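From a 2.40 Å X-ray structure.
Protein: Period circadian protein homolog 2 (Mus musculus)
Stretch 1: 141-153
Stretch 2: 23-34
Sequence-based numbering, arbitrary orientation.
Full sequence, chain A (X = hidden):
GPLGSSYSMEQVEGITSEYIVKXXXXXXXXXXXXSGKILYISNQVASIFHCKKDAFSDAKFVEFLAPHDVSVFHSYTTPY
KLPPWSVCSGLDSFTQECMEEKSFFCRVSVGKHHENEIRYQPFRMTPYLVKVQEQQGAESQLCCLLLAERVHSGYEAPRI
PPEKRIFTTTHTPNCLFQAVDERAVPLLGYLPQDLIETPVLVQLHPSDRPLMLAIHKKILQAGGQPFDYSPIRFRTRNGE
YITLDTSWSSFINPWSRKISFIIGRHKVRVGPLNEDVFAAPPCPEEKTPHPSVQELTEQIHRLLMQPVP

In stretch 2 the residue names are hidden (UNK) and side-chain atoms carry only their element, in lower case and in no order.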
ATOM      1  N   GLN A 141      18.596 -19.117  16.968  1.00 96.98           N
ATOM      2  CA  GLN A 141      18.074 -17.826  16.532  1.00 97.51           C
ATOM      3  C   GLN A 141      17.415 -17.939  15.165  1.00 97.32           C
ATOM      4  O   GLN A 141      17.962 -18.563  14.253  1.00 96.98           O
ATOM      5  CB  GLN A 141      19.198 -16.791  16.437  1.00 98.26           C
ATOM      6  CG  GLN A 141      20.241 -17.118  15.376  1.00 98.56           C
ATOM      7  CD  GLN A 141      20.852 -15.883  14.755  1.00 98.70           C
ATOM      8  OE1 GLN A 141      20.176 -15.123  14.055  1.00 98.96           O
ATOM      9  NE2 GLN A 141      22.139 -15.669  15.007  1.00 98.80           N
ATOM     10  N   LEU A 142      16.244 -17.327  15.023  1.00 96.68           N
ATOM     11  CA  LEU A 142      15.531 -17.353  13.755  1.00 95.92           C
ATOM     12  C   LEU A 142      15.812 -16.068  12.978  1.00 94.60           C
ATOM     13  O   LEU A 142      15.541 -14.967  13.463  1.00 93.62           O
ATOM     14  CB  LEU A 142      14.023 -17.519  13.985  1.00 97.71           C
ATOM     15  CG  LEU A 142      13.260 -16.511  14.853  1.00 98.89           C
ATOM     16  CD1 LEU A 142      11.761 -16.699  14.649  1.00 98.37           C
ATOM     17  CD2 LEU A 142      13.634 -16.694  16.318  1.00 98.93           C
ATOM     18  N   CYS A 143      16.369 -16.218  11.776  1.00 93.03           N
ATOM     19  CA  CYS A 143      16.698 -15.075  10.930  1.00 90.74           C
ATOM     20  C   CYS A 143      15.861 -15.039   9.643  1.00 88.69           C
ATOM     21  O   CYS A 143      14.669 -15.349   9.658  1.00 88.30           O
ATOM     22  CB  CYS A 143      18.196 -15.082  10.588  1.00 89.92           C
ATOM     23  SG  CYS A 143      18.703 -16.286   9.342  1.00 90.42           S
ATOM     24  N   CYS A 144      16.493 -14.657   8.534  1.00 86.09           N
ATOM     25  CA  CYS A 144      15.809 -14.561   7.246  1.00 82.54           C
ATOM     26  C   CYS A 144      16.760 -14.758   6.070  1.00 78.91           C
ATOM     27  O   CYS A 144      17.696 -13.989   5.885  1.00 78.16           O
ATOM     28  CB  CYS A 144      15.129 -13.196   7.110  1.00 82.33           C
ATOM     29  SG  CYS A 144      14.593 -12.795   5.426  1.00 83.68           S
ATOM     30  N   LEU A 145      16.520 -15.792   5.279  1.00 75.33           N
ATOM     31  CA  LEU A 145      17.363 -16.040   4.128  1.00 73.52           C
ATOM     32  C   LEU A 145      16.646 -15.426   2.943  1.00 71.90           C
ATOM     33  O   LEU A 145      15.422 -15.283   2.957  1.00 72.00           O
ATOM     34  CB  LEU A 145      17.567 -17.543   3.921  1.00 73.67           C
ATOM     35  CG  LEU A 145      18.618 -17.944   2.880  1.00 73.71           C
ATOM     36  CD1 LEU A 145      19.126 -19.333   3.189  1.00 73.77           C
ATOM     37  CD2 LEU A 145      18.030 -17.887   1.479  1.00 74.65           C
ATOM     38  N   LEU A 146      17.405 -15.047   1.924  1.00 69.40           N
ATOM     39  CA  LEU A 146      16.816 -14.439   0.742  1.00 67.81           C
ATOM     40  C   LEU A 146      17.541 -14.819  -0.526  1.00 66.84           C
ATOM     41  O   LEU A 146      18.769 -14.807  -0.584  1.00 65.66           O
ATOM     42  CB  LEU A 146      16.818 -12.910   0.854  1.00 66.30           C
ATOM     43  CG  LEU A 146      15.926 -12.241   1.897  1.00 65.30           C
ATOM     44  CD1 LEU A 146      16.765 -11.825   3.087  1.00 63.19           C
ATOM     45  CD2 LEU A 146      15.254 -11.024   1.279  1.00 64.75           C
ATOM     46  N   LEU A 147      16.766 -15.159  -1.545  1.00 66.78           N
ATOM     47  CA  LEU A 147      17.329 -15.503  -2.835  1.00 67.97           C
ATOM     48  C   LEU A 147      17.233 -14.217  -3.645  1.00 68.87           C
ATOM     49  O   LEU A 147      16.136 -13.695  -3.860  1.00 70.17           O
ATOM     50  CB  LEU A 147      16.512 -16.614  -3.486  1.00 67.81           C
ATOM     51  CG  LEU A 147      16.624 -17.969  -2.787  1.00 67.16           C
ATOM     52  CD1 LEU A 147      15.464 -18.882  -3.182  1.00 67.82           C
ATOM     53  CD2 LEU A 147      17.954 -18.583  -3.157  1.00 65.55           C
ATOM     54  N   ALA A 148      18.380 -13.699  -4.073  1.00 67.69           N
ATOM     55  CA  ALA A 148      18.424 -12.461  -4.828  1.00 66.73           C
ATOM     56  C   ALA A 148      18.868 -12.683  -6.255  1.00 68.14           C
ATOM     57  O   ALA A 148      19.921 -13.261  -6.501  1.00 68.66           O
ATOM     58  CB  ALA A 148      19.359 -11.492  -4.155  1.00 66.06           C
ATOM     59  N   GLU A 149      18.067 -12.203  -7.198  1.00 69.81           N
ATOM     60  CA  GLU A 149      18.381 -12.338  -8.612  1.00 70.61           C
ATOM     61  C   GLU A 149      18.498 -10.979  -9.285  1.00 70.11           C
ATOM     62  O   GLU A 149      17.591 -10.149  -9.194  1.00 71.23           O
ATOM     63  CB  GLU A 149      17.305 -13.156  -9.316  1.00 72.24           C
ATOM     64  CG  GLU A 149      17.464 -13.199 -10.819  1.00 75.90           C
ATOM     65  CD  GLU A 149      16.394 -14.040 -11.478  1.00 78.54           C
ATOM     66  OE1 GLU A 149      16.378 -14.111 -12.727  1.00 81.29           O
ATOM     67  OE2 GLU A 149      15.571 -14.631 -10.746  1.00 78.45           O
ATOM     68  N   ARG A 150      19.620 -10.757  -9.956  1.00 69.05           N
ATOM     69  CA  ARG A 150      19.863  -9.502 -10.653  1.00 68.15           C
ATOM     70  C   ARG A 150      18.831  -9.390 -11.776  1.00 67.18           C
ATOM     71  O   ARG A 150      18.586 -10.358 -12.493  1.00 66.00           O
ATOM     72  CB  ARG A 150      21.282  -9.501 -11.226  1.00 68.41           C
ATOM     73  CG  ARG A 150      21.924  -8.136 -11.342  1.00 69.42           C
ATOM     74  CD  ARG A 150      21.832  -7.564 -12.731  1.00 71.25           C
ATOM     75  NE  ARG A 150      22.398  -6.218 -12.762  1.00 77.02           N
ATOM     76  CZ  ARG A 150      22.451  -5.441 -13.843  1.00 80.01           C
ATOM     77  NH1 ARG A 150      21.975  -5.870 -15.008  1.00 80.02           N
ATOM     78  NH2 ARG A 150      22.973  -4.223 -13.755  1.00 79.98           N
ATOM     79  N   VAL A 151      18.225  -8.212 -11.911  1.00 65.88           N
ATOM     80  CA  VAL A 151      17.211  -7.965 -12.930  1.00 64.41           C
ATOM     81  C   VAL A 151      17.773  -7.249 -14.156  1.00 64.98           C
ATOM     82  O   VAL A 151      18.556  -6.302 -14.037  1.00 64.42           O
ATOM     83  CB  VAL A 151      16.048  -7.128 -12.356  1.00 64.33           C
ATOM     84  CG1 VAL A 151      15.058  -6.784 -13.452  1.00 64.09           C
ATOM     85  CG2 VAL A 151      15.349  -7.902 -11.253  1.00 64.37           C
ATOM     86  N   HIS A 152      17.359  -7.707 -15.335  1.00 65.87           N
ATOM     87  CA  HIS A 152      17.815  -7.123 -16.596  1.00 65.27           C
ATOM     88  C   HIS A 152      16.725  -6.431 -17.401  1.00 63.29           C
ATOM     89  O   HIS A 152      15.587  -6.897 -17.472  1.00 62.50           O
ATOM     90  CB  HIS A 152      18.474  -8.193 -17.477  1.00 66.28           C
ATOM     91  CG  HIS A 152      19.772  -8.689 -16.935  1.00 67.72           C
ATOM     92  ND1 HIS A 152      19.860  -9.784 -16.102  1.00 67.85           N
ATOM     93  CD2 HIS A 152      21.026  -8.190 -17.038  1.00 67.84           C
ATOM     94  CE1 HIS A 152      21.114  -9.936 -15.713  1.00 68.34           C
ATOM     95  NE2 HIS A 152      21.841  -8.981 -16.266  1.00 68.19           N
ATOM     96  N   SER A 153      17.095  -5.311 -18.009  1.00 61.18           N
ATOM     97  CA  SER A 153      16.178  -4.555 -18.834  1.00 59.20           C
ATOM     98  C   SER A 153      15.615  -5.481 -19.901  1.00 59.42           C
ATOM     99  O   SER A 153      16.369  -6.112 -20.637  1.00 60.39           O
ATOM    100  CB  SER A 153      16.916  -3.406 -19.499  1.00 57.77           C
ATOM    101  OG  SER A 153      16.130  -2.859 -20.534  1.00 59.04           O
ATOM    102  N   UNK A  23      22.266 -19.328 -12.245  1.00 95.96           N
ATOM    103  CA  UNK A  23      22.358 -17.970 -12.761  1.00 95.43           C
ATOM    104  C   UNK A  23      23.635 -17.290 -12.301  1.00 95.27           C
ATOM    105  O   UNK A  23      24.008 -17.367 -11.129  1.00 94.26           O
ATOM    106  o   UNK A  23      19.519 -18.870 -12.318  1.00 99.05           O
ATOM    107  c   UNK A  23      19.847 -17.744 -12.703  1.00 98.14           C
ATOM    108  n   UNK A  23      19.077 -17.002 -13.492  1.00 98.19           N
ATOM    109  c   UNK A  23      21.164 -17.141 -12.294  1.00 96.45           C
ATOM    110  N   UNK A  24      24.300 -16.617 -13.232  1.00 95.10           N
ATOM    111  CA  UNK A  24      25.531 -15.907 -12.920  1.00 95.17           C
ATOM    112  C   UNK A  24      25.184 -14.578 -12.260  1.00 94.74           C
ATOM    113  O   UNK A  24      26.072 -13.812 -11.884  1.00 94.86           O
ATOM    114  c   UNK A  24      26.338 -15.667 -14.194  1.00 95.15           C
ATOM    115  N   UNK A  25      23.886 -14.315 -12.118  1.00 93.75           N
ATOM    116  CA  UNK A  25      23.420 -13.073 -11.516  1.00 92.39           C
ATOM    117  C   UNK A  25      22.678 -13.237 -10.194  1.00 91.24           C
ATOM    118  O   UNK A  25      22.135 -12.269  -9.668  1.00 92.26           O
ATOM    119  o   UNK A  25      23.376 -11.946 -14.697  1.00 93.46           O
ATOM    120  c   UNK A  25      22.535 -12.317 -12.508  1.00 92.91           C
ATOM    121  o   UNK A  25      23.944 -10.506 -13.139  1.00 94.41           O
ATOM    122  c   UNK A  25      23.340 -11.532 -13.522  1.00 93.22           C
ATOM    123  N   UNK A  26      22.648 -14.450  -9.654  1.00 89.71           N
ATOM    124  CA  UNK A  26      21.968 -14.676  -8.383  1.00 88.34           C
ATOM    125  C   UNK A  26      22.926 -14.849  -7.210  1.00 86.20           C
ATOM    126  O   UNK A  26      24.133 -15.008  -7.391  1.00 86.20           O
ATOM    127  c   UNK A  26      17.656 -16.394  -7.664  1.00 95.32           C
ATOM    128  s   UNK A  26      18.591 -16.987  -9.086  1.00 96.95           S
ATOM    129  c   UNK A  26      21.056 -15.901  -8.469  1.00 89.32           C
ATOM    130  c   UNK A  26      19.801 -15.665  -9.276  1.00 92.91           C
ATOM    131  N   UNK A  27      22.377 -14.795  -6.003  1.00 83.29           N
ATOM    132  CA  UNK A  27      23.160 -14.976  -4.792  1.00 81.16           C
ATOM    133  C   UNK A  27      22.220 -15.136  -3.615  1.00 79.84           C
ATOM    134  O   UNK A  27      21.073 -14.700  -3.661  1.00 80.19           O
ATOM    135  c   UNK A  27      22.761 -11.103  -2.229  1.00 81.75           C
ATOM    136  c   UNK A  27      24.127 -13.800  -4.557  1.00 81.35           C
ATOM    137  c   UNK A  27      22.324 -10.144  -3.128  1.00 81.50           C
ATOM    138  c   UNK A  27      23.331 -12.290  -2.696  1.00 82.74           C
ATOM    139  c   UNK A  27      22.456 -10.370  -4.493  1.00 82.55           C
ATOM    140  c   UNK A  27      23.026 -11.562  -4.955  1.00 82.69           C
ATOM    141  c   UNK A  27      23.471 -12.531  -4.061  1.00 82.50           C
ATOM    142  N   UNK A  28      22.703 -15.785  -2.565  1.00 78.98           N
ATOM    143  CA  UNK A  28      21.897 -16.005  -1.375  1.00 77.80           C
ATOM    144  C   UNK A  28      22.532 -15.297  -0.191  1.00 77.17           C
ATOM    145  O   UNK A  28      23.741 -15.067  -0.172  1.00 76.75           O
ATOM    146  c   UNK A  28      21.780 -17.496  -1.092  1.00 77.95           C
ATOM    147  N   UNK A  29      21.710 -14.948   0.792  1.00 76.33           N
ATOM    148  CA  UNK A  29      22.193 -14.266   1.981  1.00 75.11           C
ATOM    149  C   UNK A  29      21.249 -14.494   3.155  1.00 74.43           C
ATOM    150  O   UNK A  29      20.030 -14.426   3.007  1.00 73.64           O
ATOM    151  c   UNK A  29      22.333 -12.749   1.729  1.00 75.09           C
ATOM    152  c   UNK A  29      22.864 -12.061   2.972  1.00 74.61           C
ATOM    153  c   UNK A  29      20.988 -12.164   1.334  1.00 75.66           C
ATOM    154  N   UNK A  30      21.827 -14.785   4.316  1.00 73.90           N
ATOM    155  CA  UNK A  30      21.055 -15.013   5.532  1.00 73.53           C
ATOM    156  C   UNK A  30      21.331 -13.814   6.417  1.00 72.80           C
ATOM    157  O   UNK A  30      22.485 -13.478   6.663  1.00 72.71           O
ATOM    158  c   UNK A  30      21.510 -16.295   6.214  1.00 74.41           C
ATOM    159  N   UNK A  31      20.274 -13.174   6.898  1.00 72.66           N
ATOM    160  CA  UNK A  31      20.420 -11.981   7.721  1.00 72.63           C
ATOM    161  C   UNK A  31      19.749 -12.098   9.082  1.00 74.16           C
ATOM    162  O   UNK A  31      18.553 -12.363   9.170  1.00 75.52           O
ATOM    163  c   UNK A  31      19.841 -10.757   6.980  1.00 70.56           C
ATOM    164  c   UNK A  31      20.626 -10.519   5.714  1.00 70.35           C
ATOM    165  c   UNK A  31      19.874  -9.526   7.865  1.00 70.13           C
ATOM    166  N   UNK A  32      20.527 -11.887  10.140  1.00 74.92           N
ATOM    167  CA  UNK A  32      20.006 -11.955  11.496  1.00 75.62           C
ATOM    168  C   UNK A  32      18.787 -11.067  11.611  1.00 75.66           C
ATOM    169  O   UNK A  32      18.864  -9.873  11.342  1.00 75.74           O
ATOM    170  c   UNK A  32      21.057 -11.485  12.497  1.00 77.71           C
ATOM    171  o   UNK A  32      20.476 -11.283  13.777  1.00 79.00           O
ATOM    172  N   UNK A  33      17.666 -11.648  12.024  1.00 76.44           N
ATOM    173  CA  UNK A  33      16.432 -10.889  12.165  1.00 78.25           C
ATOM    174  C   UNK A  33      16.516  -9.911  13.340  1.00 78.82           C
ATOM    175  O   UNK A  33      15.683  -9.016  13.478  1.00 78.62           O
ATOM    176  c   UNK A  33      15.252 -11.844  12.358  1.00 78.90           C
ATOM    177  c   UNK A  33      13.863 -10.954  10.476  1.00 77.65           C
ATOM    178  c   UNK A  33      12.809 -12.319  12.293  1.00 79.52           C
ATOM    179  c   UNK A  33      13.879 -11.291  11.965  1.00 79.15           C
ATOM    180  N   UNK A  34      17.539 -10.081  14.174  1.00 79.84           N
ATOM    181  CA  UNK A  34      17.741  -9.222  15.337  1.00 80.10           C
ATOM    182  C   UNK A  34      18.874  -8.221  15.094  1.00 80.36           C
ATOM    183  O   UNK A  34      18.720  -7.026  15.344  1.00 80.24           O
ATOM    184  c   UNK A  34      18.083 -10.070  16.596  1.00 81.20           C
ATOM    185  c   UNK A  34      18.214  -9.172  17.815  1.00 81.77           C
ATOM    186  c   UNK A  34      17.006 -11.127  16.827  1.00 80.70           C
TER

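Position 23 carries two carbons, the second bonded to one oxygen and one nitrogen; the nitrogen is 4.0 Å from OE1 of Glu149. The terminal pair marks a carboxamide and the short chain makes it Asn23, which opens a type I turn closing at position 26. Position 24 has a single carbon, out of reach of stretch 1: Ala24.

Position 25 has two carbons, the second holding two oxygens. Its CB lies 3.3 Å from CB of Arg150, and one carboxylate oxygen sits 3.2 Å from CE1 of His152, at the imidazole edge: Asp25. NE of Arg150 stays 4.6 Å from OD1 of Asp25, a proximity of charges without a salt bridge; NE is hydrogen-bonded elsewhere in the structure.

Position 26 is an unbranched run of two carbons, a sulfur and a carbon. Its second carbon packs 3.5 Å from CB of Glu149, while the terminal carbon reaches within 4.3 Å of CB of Leu147: Met26.

At position 27 one carbon leads to a ring of six carbons with no oxygen attached. CB of Ala148 sits over the ring face, 3.6 Å from its centroid, a CH-pi contact: Phe27.

Position 28 has one carbon, its CB 4.5 Å from CD2 of Leu147: Ala28. Position 29 has a carbon bearing two more, one of them 4.3 Å from CB of Leu146: Val29. Position 30 again has a lone carbon, its CB 4.2 Å from SG of Cys143: Ala30. Position 31 repeats the three-carbon fork; its CB lies 4.0 Å from O of Cys144: Val31.

Position 32 has one carbon and one oxygen, the oxygen 3.9 Å from OE1 of Gln141: Ser32. OG accepts a hydrogen bond from N of position 34, 3.2 Å away. Position 33 has four carbons forked at the second, with CB 3.3 Å from O of Leu142 and a terminal carbon 4.2 Å from CB of Cys144: Leu33. Position 34 is another three-carbon fork, without a contact: Val34.

The contact is an antiparallel strand pairing. Paired backbone hydrogen bonds join Ala148 with Phe27 (2.9 Å for both N to O distances) and Leu146 with Val29, and N of Arg150 donates to O of Asp25 at 2.9 Å. CA-H...O contacts such as CA of Met26 to O of Ala148, 3.1 Å, fill the gaps. Side chains alternate: Phe27, Val29 and Val31 share one face with Ala148, Leu146 and Cys144, whereas Met26, Ala28 and Ala30 share the other with Glu149, Leu147 and Leu145. The backbone sets the register, and apolar packing dresses both faces.

Stretch 2, residues 23-34: NADMFAVAVSLV
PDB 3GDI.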